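Local coordinates for effector protein Lem4 (lpg1101) (Legionella pneumophila subsp. pneumophila, PDB 6CGK) that acts, as a membrane-associated effector of the haloacid dehalogenase superfamily, as a protein tyrosine phosphatase, this piece being its magnesium-binding HAD domain, at residues A[35-39]-A[40-44]; A[49-52]-A[53-57]; A[70-73]-A[74-77]. The protein carries 1 engineered substitution. All coordinates share one frame; numbering follows the deposited sequence. Where two conformers were deposited one is given.

Interaction 1 of 3, residues A[35-39]-A[40-44]; sequences EVISS and PLCEA
Glu43 N donates to Ser39 O over 2.9 Å at an N-H...O angle of 174°, the first i to i+4 bond of helix 40-46, and the chain enters that helix through a type I beta turn running from Val36 to Ser39. The turn is closed by Ser39 N bonding to Val36 O at 2.8 Å. Ser39 therefore serves twice: it is the last residue of the turn and the N-cap of the helix, with Pro40 following as the first helical residue.

The hydroxyl of Ser39 carries the side-chain part of the junction. With chi1 at 61°, OG sits between the backbone N and the carbonyl carbon, where it can look both back to the turn and forward to the helix. It gives its proton to Val36 O at 2.7 Å, meeting a lone pair in the carbonyl plane at a C=O...O angle of 131°, and it accepts a weak capping bond of 3.4 Å from Cys42 N. Val36 O is thus gripped by two donors of the same serine.

Cys42 packs back on the turn. In the conformer described, its CB lies 4.1 Å from Val36 CG1, while SG, anti to the backbone N, lies 3.6 Å from Ile37 O. Tyr100 of helix 98-107 packs on both Val36 and Cys42, joining this junction to the domain body. One water bridges the two segments, donating to Ile37 O at 2.7 Å and to Glu43 OE2 at 3.1 Å.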
loop_
_atom_site.group_PDB
_atom_site.type_symbol
_atom_site.label_atom_id
_atom_site.label_comp_id
_atom_site.label_asym_id
_atom_site.label_seq_id
_atom_site.Cartn_x
_atom_site.Cartn_y
_atom_site.Cartn_z
ATOM N N GLU A 35 13.112 -6.362 9.360
ATOM C CA GLU A 35 13.199 -6.256 10.808
ATOM C C GLU A 35 11.859 -6.391 11.497
ATOM O O GLU A 35 11.791 -6.235 12.722
ATOM C CB GLU A 35 13.892 -4.957 11.222
ATOM C CG GLU A 35 13.380 -3.677 10.634
ATOM C CD GLU A 35 14.431 -2.580 10.734
ATOM O OE1 GLU A 35 15.374 -2.585 9.916
ATOM O OE2 GLU A 35 14.334 -1.729 11.645
ATOM N N VAL A 36 10.808 -6.748 10.769
ATOM C CA VAL A 36 9.482 -6.895 11.349
ATOM C C VAL A 36 8.846 -8.234 10.988
ATOM O O VAL A 36 8.072 -8.799 11.761
ATOM C CB VAL A 36 8.589 -5.716 10.909
ATOM C CG1 VAL A 36 7.150 -6.152 10.772
ATOM C CG2 VAL A 36 8.705 -4.585 11.936
ATOM N N ILE A 37 9.151 -8.754 9.790
ATOM C CA ILE A 37 8.416 -9.931 9.319
ATOM C C ILE A 37 8.482 -11.083 10.331
ATOM O O ILE A 37 7.481 -11.776 10.568
ATOM C CB ILE A 37 8.915 -10.366 7.926
ATOM C CG1 ILE A 37 8.039 -11.501 7.424
ATOM C CG2 ILE A 37 10.374 -10.805 7.956
ATOM C CD1 ILE A 37 6.626 -11.032 7.145
ATOM N N SER A 38 9.627 -11.280 10.973
ATOM C CA SER A 38 9.796 -12.359 11.942
ATOM C C SER A 38 9.597 -11.907 13.365
ATOM O O SER A 38 9.971 -12.640 14.292
ATOM C CB SER A 38 11.185 -12.986 11.837
ATOM O OG SER A 38 11.291 -13.654 10.602
ATOM N N SER A 39 9.072 -10.719 13.563
ATOM C CA SER A 39 8.951 -10.260 14.945
ATOM C C SER A 39 7.783 -10.956 15.635
ATOM O O SER A 39 6.841 -11.406 14.982
ATOM C CB SER A 39 8.736 -8.743 15.010
ATOM O OG SER A 39 7.534 -8.363 14.341
ATOM N N PRO A 40 7.848 -11.085 16.958
ATOM C CA PRO A 40 6.736 -11.698 17.690
ATOM C C PRO A 40 5.377 -11.082 17.362
ATOM O O PRO A 40 4.408 -11.818 17.162
ATOM C CB PRO A 40 7.139 -11.454 19.139
ATOM C CG PRO A 40 8.643 -11.565 19.111
ATOM C CD PRO A 40 9.017 -10.845 17.814
ATOM N N LEU A 41 5.292 -9.757 17.278
ATOM C CA LEU A 41 3.994 -9.108 17.056
ATOM C C LEU A 41 3.451 -9.415 15.668
ATOM O O LEU A 41 2.250 -9.681 15.497
ATOM C CB LEU A 41 4.130 -7.602 17.257
ATOM C CG LEU A 41 2.901 -6.741 16.913
ATOM C CD1 LEU A 41 1.735 -7.110 17.822
ATOM C CD2 LEU A 41 3.215 -5.256 17.038
ATOM N N CYS A 42 4.327 -9.381 14.658
ATOM C CA CYS A 42 3.893 -9.694 13.313
ATOM C C CYS A 42 3.472 -11.161 13.214
ATOM O O CYS A 42 2.409 -11.463 12.665
ATOM C CB CYS A 42 5.026 -9.340 12.363
ATOM S SG CYS A 42 4.649 -9.557 10.667
ATOM N N GLU A 43 4.261 -12.080 13.799
ATOM C CA GLU A 43 3.862 -13.477 13.780
ATOM C C GLU A 43 2.537 -13.677 14.530
ATOM O O GLU A 43 1.673 -14.443 14.088
ATOM C CB GLU A 43 4.976 -14.328 14.375
ATOM C CG GLU A 43 4.535 -15.717 14.649
ATOM C CD GLU A 43 4.498 -16.576 13.395
ATOM O OE1 GLU A 43 3.853 -17.647 13.472
ATOM O OE2 GLU A 43 5.089 -16.185 12.345
ATOM N N ALA A 44 2.370 -13.023 15.687
ATOM C CA ALA A 44 1.135 -13.186 16.444
ATOM C C ALA A 44 -0.077 -12.672 15.657
ATOM O O ALA A 44 -1.134 -13.316 15.628
ATOM C CB ALA A 44 1.239 -12.436 17.775
HETATM O O HOH W 1 5.851 -13.969 10.276
#

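Interaction 2 of 3, residues A[49-52]-A[53-57]; sequences ATFD and ERMRY
Met55 lies against the Phe51 ring one helical turn away, its CG placed 3.5 Å from the ring centroid and only 13° off the normal, a CH-pi contact over the middle of one face. The bend at chi2 (-61°) brings SD to the ring obliquely, 4.4 Å from the centroid, which makes a Met-aromatic contact as well. The same pair is joined through the backbone, Met55 N bonding to Phe51 O at 2.9 Å.

Arg54 forms the buried flank. Bent at chi3 (-65°), it folds back along the first peptides of the helix and lays one guanidinium face on them, with Thr50 C over its centre and Phe51 N offset toward the rim. The group is held from several directions: NE makes a salt bridge to Glu106 of helix 98-107, NH1 bonds to Lys48 O, and a water in the guanidinium plane links NH2 to Ala49 O.

The solvent side is looser. The Arg56 guanidinium has Asp52 O above one face, yet its NH2 stays 6.1 Å from Asp52 OD2, so the opposite charges do not meet. Asp52 OD2 instead bonds to a glycerol, probably from the crystallisation liquor.

At the head of the helix, Thr50 OG1 accepts from Glu53 N at 3.3 Å, and Arg54 N bonds to Thr50 O at 2.9 Å. This is a threonine N-cap opening the short helix 51-55.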
loop_
_atom_site.group_PDB
_atom_site.type_symbol
_atom_site.label_atom_id
_atom_site.label_comp_id
_atom_site.label_asym_id
_atom_site.label_seq_id
_atom_site.Cartn_x
_atom_site.Cartn_y
_atom_site.Cartn_z
ATOM N N ALA A 49 -7.755 -13.243 12.118
ATOM C CA ALA A 49 -8.494 -13.041 10.879
ATOM C C ALA A 49 -9.746 -12.191 11.070
ATOM O O ALA A 49 -10.479 -11.973 10.103
ATOM C CB ALA A 49 -8.866 -14.396 10.262
ATOM N N THR A 50 -10.014 -11.690 12.279
ATOM C CA THR A 50 -11.148 -10.790 12.472
ATOM C C THR A 50 -10.710 -9.518 13.196
ATOM O O THR A 50 -9.690 -9.483 13.894
ATOM C CB THR A 50 -12.279 -11.446 13.287
ATOM O OG1 THR A 50 -11.839 -11.649 14.632
ATOM C CG2 THR A 50 -12.666 -12.788 12.697
ATOM N N PHE A 51 -11.506 -8.469 13.001
ATOM C CA PHE A 51 -11.290 -7.195 13.689
ATOM C C PHE A 51 -11.150 -7.396 15.192
ATOM O O PHE A 51 -10.240 -6.836 15.821
ATOM C CB PHE A 51 -12.455 -6.268 13.349
ATOM C CG PHE A 51 -12.450 -4.939 14.063
ATOM C CD1 PHE A 51 -11.659 -3.893 13.618
ATOM C CD2 PHE A 51 -13.277 -4.733 15.151
ATOM C CE1 PHE A 51 -11.693 -2.637 14.251
ATOM C CE2 PHE A 51 -13.329 -3.489 15.802
ATOM C CZ PHE A 51 -12.548 -2.426 15.349
ATOM N N ASP A 52 -12.045 -8.200 15.784
ATOM C CA ASP A 52 -12.020 -8.366 17.236
ATOM C C ASP A 52 -10.722 -9.020 17.696
ATOM O O ASP A 52 -10.191 -8.686 18.762
ATOM C CB ASP A 52 -13.205 -9.214 17.709
ATOM C CG ASP A 52 -14.538 -8.492 17.608
ATOM O OD1 ASP A 52 -14.537 -7.251 17.626
ATOM O OD2 ASP A 52 -15.583 -9.174 17.528
ATOM N N GLU A 53 -10.218 -9.973 16.932
ATOM C CA GLU A 53 -8.980 -10.628 17.349
ATOM C C GLU A 53 -7.792 -9.698 17.159
ATOM O O GLU A 53 -6.868 -9.673 17.976
ATOM C CB GLU A 53 -8.765 -11.928 16.558
ATOM C CG GLU A 53 -9.815 -12.993 16.819
ATOM C CD GLU A 53 -9.573 -14.243 16.000
ATOM O OE1 GLU A 53 -9.882 -14.229 14.796
ATOM O OE2 GLU A 53 -9.051 -15.231 16.557
ATOM N N ARG A 54 -7.777 -8.953 16.058
ATOM C CA ARG A 54 -6.673 -8.034 15.823
ATOM C C ARG A 54 -6.627 -6.923 16.863
ATOM O O ARG A 54 -5.548 -6.534 17.311
ATOM C CB ARG A 54 -6.793 -7.469 14.404
ATOM C CG ARG A 54 -6.519 -8.532 13.350
ATOM C CD ARG A 54 -6.521 -7.908 11.937
ATOM N NE ARG A 54 -7.801 -7.356 11.449
ATOM C CZ ARG A 54 -8.631 -8.032 10.651
ATOM N NH1 ARG A 54 -8.353 -9.290 10.322
ATOM N NH2 ARG A 54 -9.731 -7.435 10.132
ATOM N N MET A 55 -7.784 -6.359 17.219
ATOM C CA MET A 55 -7.794 -5.157 18.049
ATOM C C MET A 55 -7.232 -5.416 19.434
ATOM O O MET A 55 -6.859 -4.469 20.144
ATOM C CB MET A 55 -9.217 -4.596 18.150
ATOM C CG MET A 55 -9.666 -3.914 16.831
ATOM S SD MET A 55 -8.588 -2.510 16.426
ATOM C CE MET A 55 -8.310 -1.943 18.077
ATOM N N ARG A 56 -7.190 -6.676 19.857
ATOM C CA ARG A 56 -6.597 -6.960 21.158
ATOM C C ARG A 56 -5.115 -6.613 21.207
ATOM O O ARG A 56 -4.566 -6.444 22.312
ATOM C CB ARG A 56 -6.801 -8.436 21.472
ATOM C CG ARG A 56 -8.236 -8.739 21.745
ATOM C CD ARG A 56 -8.418 -10.133 22.315
ATOM N NE ARG A 56 -9.848 -10.371 22.461
ATOM C CZ ARG A 56 -10.541 -11.169 21.664
ATOM N NH1 ARG A 56 -9.915 -11.834 20.707
ATOM N NH2 ARG A 56 -11.835 -11.326 21.841
ATOM N N TYR A 57 -4.452 -6.564 20.049
ATOM C CA TYR A 57 -3.044 -6.198 19.923
ATOM C C TYR A 57 -2.792 -4.689 19.892
ATOM O O TYR A 57 -1.622 -4.281 19.859
ATOM C CB TYR A 57 -2.460 -6.867 18.661
ATOM C CG TYR A 57 -2.261 -8.338 18.943
ATOM C CD1 TYR A 57 -3.328 -9.235 18.857
ATOM C CD2 TYR A 57 -1.034 -8.818 19.421
ATOM C CE1 TYR A 57 -3.148 -10.596 19.170
ATOM C CE2 TYR A 57 -0.844 -10.177 19.727
ATOM C CZ TYR A 57 -1.913 -11.048 19.613
ATOM O OH TYR A 57 -1.743 -12.376 19.953
HETATM O O HOH W 2 -8.699 -15.814 13.403
HETATM O O HOH W 3 -10.726 -9.661 8.238
#

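Interaction 3 of 3, residues A[70-73]-A[74-77]; sequences ITEN and AKNF
Lys75 N donates to Thr71 O over 3.0 Å at an N-H...O angle of 167°. The threonine also uses its hydroxyl: OG1 accepts from Ala74 N at 3.1 Å. A chi1 of 72° sets OG1 between its own backbone N and carbonyl carbon, which carries the hydroxyl forward over the amide three residues on. The Thr71 backbone is further tied to Ile28 by hydrogen bonding.

These bonds make Thr71 the N-cap of helix 72-82. In this Rossmann-like HAD domain the helix packs on helix 188-198, where Trp188 touches Asn73 and Ala74 and its ring meets that of Phe77. The regular ladder follows the cap at once, Asn76 N bonding to Glu72 O at 3.1 Å and Phe77 N to Asn73 O at 3.0 Å. The last donor is tilted 33° from the carbonyl plane, whereas that of Lys75 comes in nearly end-on to its acceptor.

Ile70, just ahead of the cap, points toward the first turn. Its CG2, anti to the backbone N, sits 4.3 Å from Ala74 CB and touches Lys75 CB, the isoleucine and lysine chains crossing at about a right angle; on helix 98-107, Leu104 and Leu105 also touch Ile70. Glu72 and Lys75 run side by side, pointing the same way, and the lysine also touches Glu108 and Ile110 in a loop. The nearest approach of the pair is Glu72 OE1 to Lys75 CD at 4.0 Å; Lys75 NZ bonds to Gln79 OE1 and is 5.3 Å from Glu72 OE1.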
loop_
_atom_site.group_PDB
_atom_site.type_symbol
_atom_site.label_atom_id
_atom_site.label_comp_id
_atom_site.label_asym_id
_atom_site.label_seq_id
_atom_site.Cartn_x
_atom_site.Cartn_y
_atom_site.Cartn_z
ATOM N N ILE A 70 2.737 2.736 11.526
ATOM C CA ILE A 70 2.380 3.580 10.386
ATOM C C ILE A 70 2.782 5.014 10.714
ATOM O O ILE A 70 2.575 5.491 11.843
ATOM C CB ILE A 70 0.878 3.448 10.093
ATOM C CG1 ILE A 70 0.570 2.000 9.707
ATOM C CG2 ILE A 70 0.455 4.397 8.993
ATOM C CD1 ILE A 70 -0.802 1.742 9.199
ATOM N N THR A 71 3.458 5.674 9.777
ATOM C CA THR A 71 3.960 6.984 10.141
ATOM C C THR A 71 2.813 7.971 10.089
ATOM O O THR A 71 1.811 7.746 9.412
ATOM C CB THR A 71 5.078 7.462 9.214
ATOM O OG1 THR A 71 4.522 7.801 7.944
ATOM C CG2 THR A 71 6.158 6.390 9.055
ATOM N N GLU A 72 2.972 9.076 10.814
ATOM C CA GLU A 72 1.921 10.087 10.833
ATOM C C GLU A 72 1.551 10.546 9.426
ATOM O O GLU A 72 0.369 10.623 9.073
ATOM C CB GLU A 72 2.369 11.277 11.679
ATOM C CG GLU A 72 1.208 12.096 12.205
ATOM C CD GLU A 72 0.460 11.373 13.314
ATOM O OE1 GLU A 72 -0.770 11.174 13.183
ATOM O OE2 GLU A 72 1.114 10.985 14.311
ATOM N N ASN A 73 2.553 10.853 8.601
ATOM C CA ASN A 73 2.271 11.373 7.267
ATOM C C ASN A 73 1.696 10.308 6.341
ATOM O O ASN A 73 0.934 10.633 5.428
ATOM C CB ASN A 73 3.541 11.975 6.670
ATOM C CG ASN A 73 4.001 13.212 7.419
ATOM O OD1 ASN A 73 3.191 13.924 8.010
ATOM N ND2 ASN A 73 5.301 13.473 7.397
ATOM N N ALA A 74 2.050 9.042 6.536
ATOM C CA ALA A 74 1.475 7.998 5.691
ATOM C C ALA A 74 0.018 7.768 6.052
ATOM O O ALA A 74 -0.817 7.517 5.182
ATOM C CB ALA A 74 2.277 6.693 5.838
ATOM N N LYS A 75 -0.295 7.835 7.343
ATOM C CA LYS A 75 -1.673 7.741 7.790
ATOM C C LYS A 75 -2.518 8.819 7.143
ATOM O O LYS A 75 -3.576 8.540 6.571
ATOM C CB LYS A 75 -1.721 7.878 9.310
ATOM C CG LYS A 75 -3.094 8.038 9.890
ATOM C CD LYS A 75 -2.954 8.321 11.393
ATOM C CE LYS A 75 -4.233 8.082 12.187
ATOM N NZ LYS A 75 -5.361 8.938 11.756
ATOM N N ASN A 76 -2.066 10.070 7.236
ATOM C CA ASN A 76 -2.825 11.172 6.645
ATOM C C ASN A 76 -2.970 10.990 5.140
ATOM O O ASN A 76 -4.043 11.239 4.577
ATOM C CB ASN A 76 -2.148 12.498 6.954
ATOM C CG ASN A 76 -2.269 12.883 8.400
ATOM O OD1 ASN A 76 -3.137 12.388 9.124
ATOM N ND2 ASN A 76 -1.402 13.777 8.837
ATOM N N PHE A 77 -1.904 10.538 4.473
ATOM C CA PHE A 77 -1.970 10.283 3.034
ATOM C C PHE A 77 -3.039 9.244 2.710
ATOM O O PHE A 77 -3.880 9.456 1.830
ATOM C CB PHE A 77 -0.595 9.840 2.523
ATOM C CG PHE A 77 -0.559 9.485 1.057
ATOM C CD1 PHE A 77 -0.370 10.469 0.097
ATOM C CD2 PHE A 77 -0.696 8.176 0.642
ATOM C CE1 PHE A 77 -0.334 10.158 -1.253
ATOM C CE2 PHE A 77 -0.654 7.843 -0.711
ATOM C CZ PHE A 77 -0.473 8.842 -1.666
#

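Overall arrangement
All three contacts open a helix with a hydroxyl N-cap, serine in interaction 1 and threonine in interactions 2 and 3. Interactions 1 and 2 have centres about 16 Å apart and touch through Tyr57, whose CD2 lies 3.6 Å from Leu41 CD1 and CE2 3.6 Å from Ala44 CB. Interaction 3 stands apart, its nearest atoms about 9 Å from interaction 1 and about 11 Å from interaction 2; helix 98-107 borders all three. Interaction 1 is near the magnesium site: in the conformer described, the Val36 side chain is about 4 Å from that of the ligand Asp25 and about 9 Å from the ion. The Thr71 side chain is about 12 Å from the magnesium ion.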